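Local coordinates for inositol monophosphatase family protein (Staphylococcus aureus, PDB 5I3S) that probably hydrolyses phosphate monoesters such as inositol monophosphate, releasing inorganic phosphate, at residues Leu3-Gln8 / Tyr111-Val115; Ile163-Ile167 / His258-Leu262; Asn220-Leu226 / Ser238-Arg244. All blocks are in the same frame, centred on the assembly; numbering follows the deposited sequence.

Contact 1: Leu3-Gln8 / Tyr111-Val115; sequences LYGFAQ and YAGFV
In the sugar phosphatase fold of this protein, helix 2-24 packs on the large mixed sheet, and here its first turns, L3-Q8, lie against residues 111-115 of strand 109-117. The helical segment keeps regular angles, with A7 N bonded to L3 O and Q8 N to Y4 O. It runs almost along the strand: the local axes are 9.6 Å apart at 14°, and the closest CA pairs are Y4 with A112 (6.9 Å) and Q8 with F114 (7.5 Å). Y111 opens the strand segment at a classic beta bulge, where Y111 and A112 both face I104; its helix-like psi of -55° breaks the extended run that resumes at A112. With chi1 t, the Y111 ring reaches the helix start, CE2 3.8 Å from L3 CD2, and its OH accepts a weak hydrogen bond from Y4 N (3.4 Å). A112 puts CB at the edge of the Y4 ring, 3.8 Å from CD1. The t rotamer of Y4 carries its hydroxyl onward to a hydrogen bond with H125 on strand 122-127. F114, chi1 m, is buried beneath the helix, its ring centroid 5.2 Å from that of Y4 and the planes inclined at 32°. Under A7, the F114 ring brings CE2 to 3.5 Å from the methyl CB.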
loop_
_atom_site.group_PDB
_atom_site.type_symbol
_atom_site.label_atom_id
_atom_site.label_comp_id
_atom_site.label_asym_id
_atom_site.label_seq_id
_atom_site.Cartn_x
_atom_site.Cartn_y
_atom_site.Cartn_z
ATOM N N LEU A 3 -16.551 -15.128 25.495
ATOM C CA LEU A 3 -15.194 -14.578 25.444
ATOM C C LEU A 3 -14.879 -13.887 24.085
ATOM O O LEU A 3 -14.243 -12.857 24.066
ATOM C CB LEU A 3 -14.172 -15.688 25.782
ATOM C CG LEU A 3 -12.698 -15.586 25.376
ATOM C CD1 LEU A 3 -11.971 -14.518 26.130
ATOM C CD2 LEU A 3 -12.021 -16.931 25.595
ATOM N N TYR A 4 -15.303 -14.500 22.979
ATOM C CA TYR A 4 -15.266 -13.898 21.655
ATOM C C TYR A 4 -15.921 -12.525 21.607
ATOM O O TYR A 4 -15.317 -11.573 21.094
ATOM C CB TYR A 4 -16.007 -14.797 20.678
ATOM C CG TYR A 4 -15.899 -14.376 19.241
ATOM C CD1 TYR A 4 -14.654 -14.315 18.614
ATOM C CD2 TYR A 4 -17.027 -14.077 18.491
ATOM C CE1 TYR A 4 -14.534 -13.955 17.284
ATOM C CE2 TYR A 4 -16.914 -13.711 17.162
ATOM C CZ TYR A 4 -15.659 -13.649 16.560
ATOM O OH TYR A 4 -15.531 -13.300 15.228
ATOM N N GLY A 5 -17.155 -12.448 22.142
ATOM C CA GLY A 5 -17.921 -11.222 22.195
ATOM C C GLY A 5 -17.239 -10.155 23.022
ATOM O O GLY A 5 -17.169 -9.006 22.591
ATOM N N PHE A 6 -16.762 -10.522 24.222
ATOM C CA PHE A 6 -15.916 -9.640 25.071
ATOM C C PHE A 6 -14.682 -9.111 24.294
ATOM O O PHE A 6 -14.335 -7.939 24.400
ATOM C CB PHE A 6 -15.514 -10.391 26.358
ATOM C CG PHE A 6 -14.441 -9.717 27.189
ATOM C CD1 PHE A 6 -14.732 -8.629 27.994
ATOM C CD2 PHE A 6 -13.165 -10.191 27.198
ATOM C CE1 PHE A 6 -13.746 -8.020 28.777
ATOM C CE2 PHE A 6 -12.170 -9.573 27.950
ATOM C CZ PHE A 6 -12.464 -8.487 28.747
ATOM N N ALA A 7 -14.046 -9.964 23.494
ATOM C CA ALA A 7 -12.846 -9.540 22.779
ATOM C C ALA A 7 -13.195 -8.515 21.713
ATOM O O ALA A 7 -12.553 -7.502 21.587
ATOM C CB ALA A 7 -12.131 -10.734 22.172
ATOM N N GLN A 8 -14.253 -8.812 20.970
ATOM C CA GLN A 8 -14.773 -7.978 19.905
ATOM C C GLN A 8 -15.062 -6.556 20.366
ATOM O O GLN A 8 -14.595 -5.611 19.760
ATOM C CB GLN A 8 -16.006 -8.654 19.321
ATOM C CG GLN A 8 -16.598 -8.037 18.090
ATOM C CD GLN A 8 -17.293 -9.056 17.227
ATOM O OE1 GLN A 8 -16.725 -10.084 16.881
ATOM N NE2 GLN A 8 -18.534 -8.785 16.886
ATOM N N TYR A 111 -8.031 -19.964 19.070
ATOM C CA TYR A 111 -9.481 -19.854 19.325
ATOM C C TYR A 111 -10.083 -18.744 18.465
ATOM O O TYR A 111 -11.013 -18.984 17.723
ATOM C CB TYR A 111 -9.746 -19.588 20.816
ATOM C CG TYR A 111 -11.164 -19.153 21.228
ATOM C CD1 TYR A 111 -12.210 -20.087 21.392
ATOM C CD2 TYR A 111 -11.440 -17.823 21.532
ATOM C CE1 TYR A 111 -13.490 -19.684 21.808
ATOM C CE2 TYR A 111 -12.714 -17.412 21.931
ATOM C CZ TYR A 111 -13.744 -18.335 22.074
ATOM O OH TYR A 111 -15.026 -17.882 22.479
ATOM N N ALA A 112 -9.554 -17.535 18.555
ATOM C CA ALA A 112 -10.140 -16.413 17.830
ATOM C C ALA A 112 -9.053 -15.431 17.396
ATOM O O ALA A 112 -8.035 -15.334 18.069
ATOM C CB ALA A 112 -11.159 -15.705 18.721
ATOM N N GLY A 113 -9.289 -14.714 16.301
ATOM C CA GLY A 113 -8.434 -13.610 15.877
ATOM C C GLY A 113 -9.175 -12.330 15.421
ATOM O O GLY A 113 -10.312 -12.392 14.843
ATOM N N PHE A 114 -8.515 -11.189 15.661
ATOM C CA PHE A 114 -9.065 -9.857 15.427
ATOM C C PHE A 114 -8.007 -8.913 14.881
ATOM O O PHE A 114 -6.978 -8.787 15.512
ATOM C CB PHE A 114 -9.631 -9.242 16.730
ATOM C CG PHE A 114 -10.641 -10.118 17.449
ATOM C CD1 PHE A 114 -11.995 -9.990 17.207
ATOM C CD2 PHE A 114 -10.224 -11.068 18.393
ATOM C CE1 PHE A 114 -12.925 -10.790 17.877
ATOM C CE2 PHE A 114 -11.140 -11.876 19.066
ATOM C CZ PHE A 114 -12.494 -11.730 18.811
ATOM N N VAL A 115 -8.251 -8.271 13.727
ATOM C CA VAL A 115 -7.435 -7.123 13.294
ATOM C C VAL A 115 -8.344 -5.931 12.947
ATOM O O VAL A 115 -9.203 -6.015 12.070
ATOM C CB VAL A 115 -6.287 -7.435 12.263
ATOM C CG1 VAL A 115 -6.016 -8.909 12.062
ATOM C CG2 VAL A 115 -6.444 -6.801 10.946
#

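Contact 2: Ile163-Ile167 / His258-Leu262; sequences ILGEI and HHDAL
Both segments are helix starts: I163 is the N-cap of helix 164-174 and H258 that of helix 259-270. I163 has a positive phi (69/-60), whereas H258 is at -119/26; the residues after each cap are helical, and the first turns close through I167 N to I163 O (3.1 Å) and L262 N to H258 O (3.0 Å). The nearest CA atoms pair I163 with A261 (7.4 Å), L164 with L262 (7.7 Å) and I167 with H258 (7.1 Å). No hydrogen bond crosses between them. I167, chi1 m and chi2 t, points at the other helix, with CG1 3.8 Å from H258 CB and CD1 4.2 Å from A261 CB and 4.4 Å from L262 CG. I163 CG2 meets A261 CB at 3.9 Å, and L164 CD1 lies 4.4 Å from L262 CD2. L255 of helix 244-255 touches both I167 and L262, extending the apolar cluster. The arrangement is helix-to-helix packing at the periphery of the sugar phosphatase fold, joining the C-terminal helix to helix 164-174.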
loop_
_atom_site.group_PDB
_atom_site.type_symbol
_atom_site.label_atom_id
_atom_site.label_comp_id
_atom_site.label_asym_id
_atom_site.label_seq_id
_atom_site.Cartn_x
_atom_site.Cartn_y
_atom_site.Cartn_z
ATOM N N ILE A 163 21.971 -12.018 0.472
ATOM C CA ILE A 163 21.375 -13.370 0.341
ATOM C C ILE A 163 19.857 -13.340 0.233
ATOM O O ILE A 163 19.291 -13.815 -0.742
ATOM C CB ILE A 163 21.836 -14.395 1.433
ATOM C CG1 ILE A 163 23.372 -14.396 1.580
ATOM C CG2 ILE A 163 21.420 -15.823 1.046
ATOM C CD1 ILE A 163 23.932 -13.368 2.530
ATOM N N LEU A 164 19.208 -12.817 1.246
ATOM C CA LEU A 164 17.764 -12.618 1.216
ATOM C C LEU A 164 17.303 -11.900 -0.074
ATOM O O LEU A 164 16.397 -12.362 -0.760
ATOM C CB LEU A 164 17.364 -11.801 2.446
ATOM C CG LEU A 164 15.982 -11.980 3.033
ATOM C CD1 LEU A 164 15.558 -13.459 3.062
ATOM C CD2 LEU A 164 16.026 -11.365 4.426
ATOM N N GLY A 165 17.985 -10.800 -0.404
ATOM C CA GLY A 165 17.787 -10.096 -1.664
ATOM C C GLY A 165 17.706 -11.001 -2.868
ATOM O O GLY A 165 16.698 -10.990 -3.573
ATOM N N GLU A 166 18.731 -11.829 -3.064
ATOM C CA GLU A 166 18.832 -12.626 -4.284
ATOM C C GLU A 166 17.714 -13.638 -4.357
ATOM O O GLU A 166 17.093 -13.825 -5.405
ATOM C CB GLU A 166 20.196 -13.340 -4.419
ATOM C CG GLU A 166 21.272 -12.549 -5.153
ATOM C CD GLU A 166 20.889 -12.192 -6.590
ATOM O OE1 GLU A 166 20.694 -10.988 -6.881
ATOM O OE2 GLU A 166 20.770 -13.108 -7.426
ATOM N N ILE A 167 17.430 -14.238 -3.212
ATOM C CA ILE A 167 16.352 -15.202 -3.069
ATOM C C ILE A 167 14.987 -14.579 -3.312
ATOM O O ILE A 167 14.237 -15.096 -4.134
ATOM C CB ILE A 167 16.443 -15.884 -1.700
ATOM C CG1 ILE A 167 17.767 -16.677 -1.617
ATOM C CG2 ILE A 167 15.260 -16.791 -1.482
ATOM C CD1 ILE A 167 18.186 -17.023 -0.203
ATOM N N HIS A 258 16.839 -22.756 -2.378
ATOM C CA HIS A 258 17.719 -21.972 -1.551
ATOM C C HIS A 258 17.575 -22.367 -0.070
ATOM O O HIS A 258 17.918 -21.555 0.810
ATOM C CB HIS A 258 17.444 -20.470 -1.827
ATOM C CG HIS A 258 17.566 -20.106 -3.291
ATOM N ND1 HIS A 258 18.706 -20.358 -4.034
ATOM C CD2 HIS A 258 16.675 -19.561 -4.156
ATOM C CE1 HIS A 258 18.517 -19.976 -5.285
ATOM N NE2 HIS A 258 17.295 -19.486 -5.384
ATOM N N HIS A 259 17.155 -23.616 0.221
ATOM C CA HIS A 259 16.829 -23.975 1.632
ATOM C C HIS A 259 17.995 -23.771 2.598
ATOM O O HIS A 259 17.804 -23.286 3.682
ATOM C CB HIS A 259 16.255 -25.404 1.801
ATOM N N ASP A 260 19.193 -24.175 2.209
ATOM C CA ASP A 260 20.372 -24.144 3.133
ATOM C C ASP A 260 20.771 -22.694 3.511
ATOM O O ASP A 260 21.044 -22.398 4.661
ATOM C CB ASP A 260 21.570 -24.903 2.528
ATOM C CG ASP A 260 21.351 -26.425 2.436
ATOM O OD1 ASP A 260 21.742 -26.987 1.395
ATOM O OD2 ASP A 260 20.809 -27.074 3.374
ATOM N N ALA A 261 20.739 -21.804 2.533
ATOM C CA ALA A 261 20.946 -20.393 2.750
ATOM C C ALA A 261 19.844 -19.797 3.639
ATOM O O ALA A 261 20.154 -19.031 4.563
ATOM C CB ALA A 261 21.052 -19.673 1.409
ATOM N N LEU A 262 18.573 -20.157 3.401
ATOM C CA LEU A 262 17.501 -19.716 4.297
ATOM C C LEU A 262 17.668 -20.299 5.704
ATOM O O LEU A 262 17.435 -19.571 6.710
ATOM C CB LEU A 262 16.107 -20.074 3.762
ATOM C CG LEU A 262 15.632 -19.283 2.550
ATOM C CD1 LEU A 262 14.464 -20.000 1.904
ATOM C CD2 LEU A 262 15.218 -17.889 2.957
#

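Contact 3: Asn220-Leu226 / Ser238-Arg244; sequences NGQASNL and SILVGNR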
loop_
_atom_site.group_PDB
_atom_site.type_symbol
_atom_site.label_atom_id
_atom_site.label_comp_id
_atom_site.label_asym_id
_atom_site.label_seq_id
_atom_site.Cartn_x
_atom_site.Cartn_y
_atom_site.Cartn_z
ATOM N N ASN A 220 -9.341 -20.675 4.167
ATOM C CA ASN A 220 -8.521 -21.739 3.529
ATOM C C ASN A 220 -7.195 -21.314 2.986
ATOM O O ASN A 220 -6.683 -22.005 2.094
ATOM C CB ASN A 220 -9.292 -22.491 2.401
ATOM C CG ASN A 220 -9.851 -23.783 2.871
ATOM O OD1 ASN A 220 -11.048 -23.892 3.144
ATOM N ND2 ASN A 220 -8.978 -24.785 3.002
ATOM N N GLY A 221 -6.608 -20.249 3.538
ATOM C CA GLY A 221 -5.251 -19.865 3.143
ATOM C C GLY A 221 -4.226 -20.731 3.846
ATOM O O GLY A 221 -4.609 -21.494 4.749
ATOM N N GLN A 222 -2.943 -20.659 3.436
ATOM C CA GLN A 222 -1.896 -21.251 4.244
ATOM C C GLN A 222 -0.728 -20.373 4.657
ATOM O O GLN A 222 -0.355 -19.408 3.996
ATOM C CB GLN A 222 -1.387 -22.560 3.707
ATOM C CG GLN A 222 -1.223 -22.670 2.221
ATOM C CD GLN A 222 -0.649 -24.038 1.836
ATOM O OE1 GLN A 222 -0.571 -24.422 0.645
ATOM N NE2 GLN A 222 -0.231 -24.786 2.855
ATOM N N ALA A 223 -0.151 -20.781 5.781
ATOM C CA ALA A 223 0.872 -20.039 6.436
ATOM C C ALA A 223 1.947 -20.987 6.860
ATOM O O ALA A 223 1.662 -22.032 7.352
ATOM C CB ALA A 223 0.321 -19.308 7.631
ATOM N N SER A 224 3.178 -20.558 6.639
ATOM C CA SER A 224 4.346 -21.183 7.136
ATOM C C SER A 224 5.396 -20.086 7.331
ATOM O O SER A 224 5.130 -18.925 7.075
ATOM C CB SER A 224 4.868 -22.188 6.113
ATOM O OG SER A 224 5.370 -21.516 4.973
ATOM N N ASN A 225 6.586 -20.489 7.773
ATOM C CA ASN A 225 7.749 -19.641 7.708
ATOM C C ASN A 225 8.398 -19.923 6.369
ATOM O O ASN A 225 7.809 -20.657 5.528
ATOM C CB ASN A 225 8.655 -19.861 8.923
ATOM C CG ASN A 225 9.468 -21.126 8.874
ATOM O OD1 ASN A 225 9.366 -21.962 7.995
ATOM N ND2 ASN A 225 10.300 -21.262 9.853
ATOM N N LEU A 226 9.578 -19.313 6.145
ATOM C CA LEU A 226 10.252 -19.430 4.859
ATOM C C LEU A 226 10.847 -20.808 4.584
ATOM O O LEU A 226 11.177 -21.104 3.426
ATOM C CB LEU A 226 11.311 -18.358 4.693
ATOM C CG LEU A 226 10.786 -16.898 4.620
ATOM C CD1 LEU A 226 11.956 -15.931 4.648
ATOM C CD2 LEU A 226 9.885 -16.598 3.431
ATOM N N SER A 238 10.080 -15.985 10.445
ATOM C CA SER A 238 9.813 -15.538 9.094
ATOM C C SER A 238 8.385 -15.971 8.727
ATOM O O SER A 238 7.697 -16.724 9.499
ATOM C CB SER A 238 10.887 -16.063 8.136
ATOM O OG SER A 238 10.743 -17.436 7.856
ATOM N N ILE A 239 7.913 -15.508 7.579
ATOM C CA ILE A 239 6.470 -15.556 7.253
ATOM C C ILE A 239 6.309 -15.659 5.744
ATOM O O ILE A 239 6.878 -14.860 5.008
ATOM C CB ILE A 239 5.736 -14.239 7.672
ATOM C CG1 ILE A 239 5.851 -13.978 9.150
ATOM C CG2 ILE A 239 4.233 -14.278 7.290
ATOM C CD1 ILE A 239 5.000 -14.890 10.032
ATOM N N LEU A 240 5.564 -16.665 5.312
ATOM C CA LEU A 240 5.004 -16.750 3.945
ATOM C C LEU A 240 3.536 -17.174 4.067
ATOM O O LEU A 240 3.240 -18.196 4.666
ATOM C CB LEU A 240 5.774 -17.765 3.124
ATOM C CG LEU A 240 5.218 -18.113 1.748
ATOM C CD1 LEU A 240 5.409 -16.896 0.868
ATOM C CD2 LEU A 240 5.821 -19.373 1.092
ATOM N N VAL A 241 2.631 -16.369 3.532
ATOM C CA VAL A 241 1.195 -16.631 3.550
ATOM C C VAL A 241 0.630 -16.379 2.174
ATOM O O VAL A 241 1.152 -15.550 1.389
ATOM C CB VAL A 241 0.416 -15.808 4.583
ATOM C CG1 VAL A 241 0.945 -16.066 5.985
ATOM C CG2 VAL A 241 0.428 -14.331 4.295
ATOM N N GLY A 242 -0.413 -17.124 1.860
ATOM C CA GLY A 242 -0.971 -17.058 0.539
ATOM C C GLY A 242 -2.155 -18.000 0.355
ATOM O O GLY A 242 -2.497 -18.766 1.248
ATOM N N ASN A 243 -2.735 -17.947 -0.821
ATOM C CA ASN A 243 -3.629 -19.010 -1.256
ATOM C C ASN A 243 -2.799 -20.291 -1.403
ATOM O O ASN A 243 -1.587 -20.239 -1.613
ATOM C CB ASN A 243 -4.432 -18.613 -2.514
ATOM C CG ASN A 243 -3.613 -18.524 -3.811
ATOM O OD1 ASN A 243 -3.110 -19.525 -4.343
ATOM N ND2 ASN A 243 -3.592 -17.345 -4.402
ATOM N N ARG A 244 -3.438 -21.422 -1.163
ATOM C CA ARG A 244 -2.812 -22.751 -1.196
ATOM C C ARG A 244 -1.908 -22.942 -2.340
ATOM O O ARG A 244 -0.719 -23.199 -2.161
ATOM C CB ARG A 244 -3.868 -23.846 -1.179
ATOM C CG ARG A 244 -4.324 -24.080 0.240
ATOM C CD ARG A 244 -5.609 -24.876 0.421
ATOM N NE ARG A 244 -5.863 -24.868 1.859
ATOM C CZ ARG A 244 -5.218 -25.606 2.775
ATOM N NH1 ARG A 244 -4.311 -26.514 2.425
ATOM N NH2 ARG A 244 -5.504 -25.454 4.072
#
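An antiparallel strand pair forms one border of the five-stranded sheet, with strand 222-224 outermost and strand 237-242 beside it; the local axes are 4.9 Å apart at 166°. Two hydrogen-bonded pairs satisfy four backbone donors and their acceptors. Q222 N reaches G242 O at 2.9 Å and G242 N returns to Q222 O at 3.1 Å; S224 N reaches L240 O at 3.1 Å and L240 N bonds to S224 O at 2.9 Å. Between them A223 and V241 form a non-hydrogen-bonded pair, A223 CB lying 3.7 Å from V241 CG1 on the face covered by helix 206-218. On the other edge of strand 237-242, I239 and V241 bond through backbone to T201 and Y199. Q222, S224 and L240 point to the opposite face, where helix 244-255 lies and S224 OG, besides donating to N225 O (2.6 Å), is hydrogen-bonded to H247. N225 OD1 accepts from the backbone N of L227 and E229, and ND2 bonds to N237 OD1. N220, at positive phi, is the C-prime residue of a Schellman motif ending helix 206-218, and its O accepts a weak bond from R244 NE (3.0 Å). N243 caps helix 244-255 through OD1 to L246 N, with ND2 bonded to S145 OG. Where the pairing ends, a side chain takes over from the backbone: L226 N donates to S238 OG at 2.8 Å.

From the N terminus, contact 1 comes first, closing a loop of 102 residues when strand 109-117 returns to helix 2-24. After completing the seven-stranded sheet, the chain builds the five-stranded one. Contact 2 opens at 163-167 and closes only at 258-262, near the C terminus; nested within that loop, contact 3 closes a short excursion between 220-226 and 238-244. Contacts 2 and 3 touch, L262 CD1 lying 3.8 Å from L226 O, so helix 259-270 packs against the loop that follows strand 222-224. Contact 1 belongs to the seven-stranded sheet, its centre about 37 Å from that of contact 2, on the opposite side of the chain's centre.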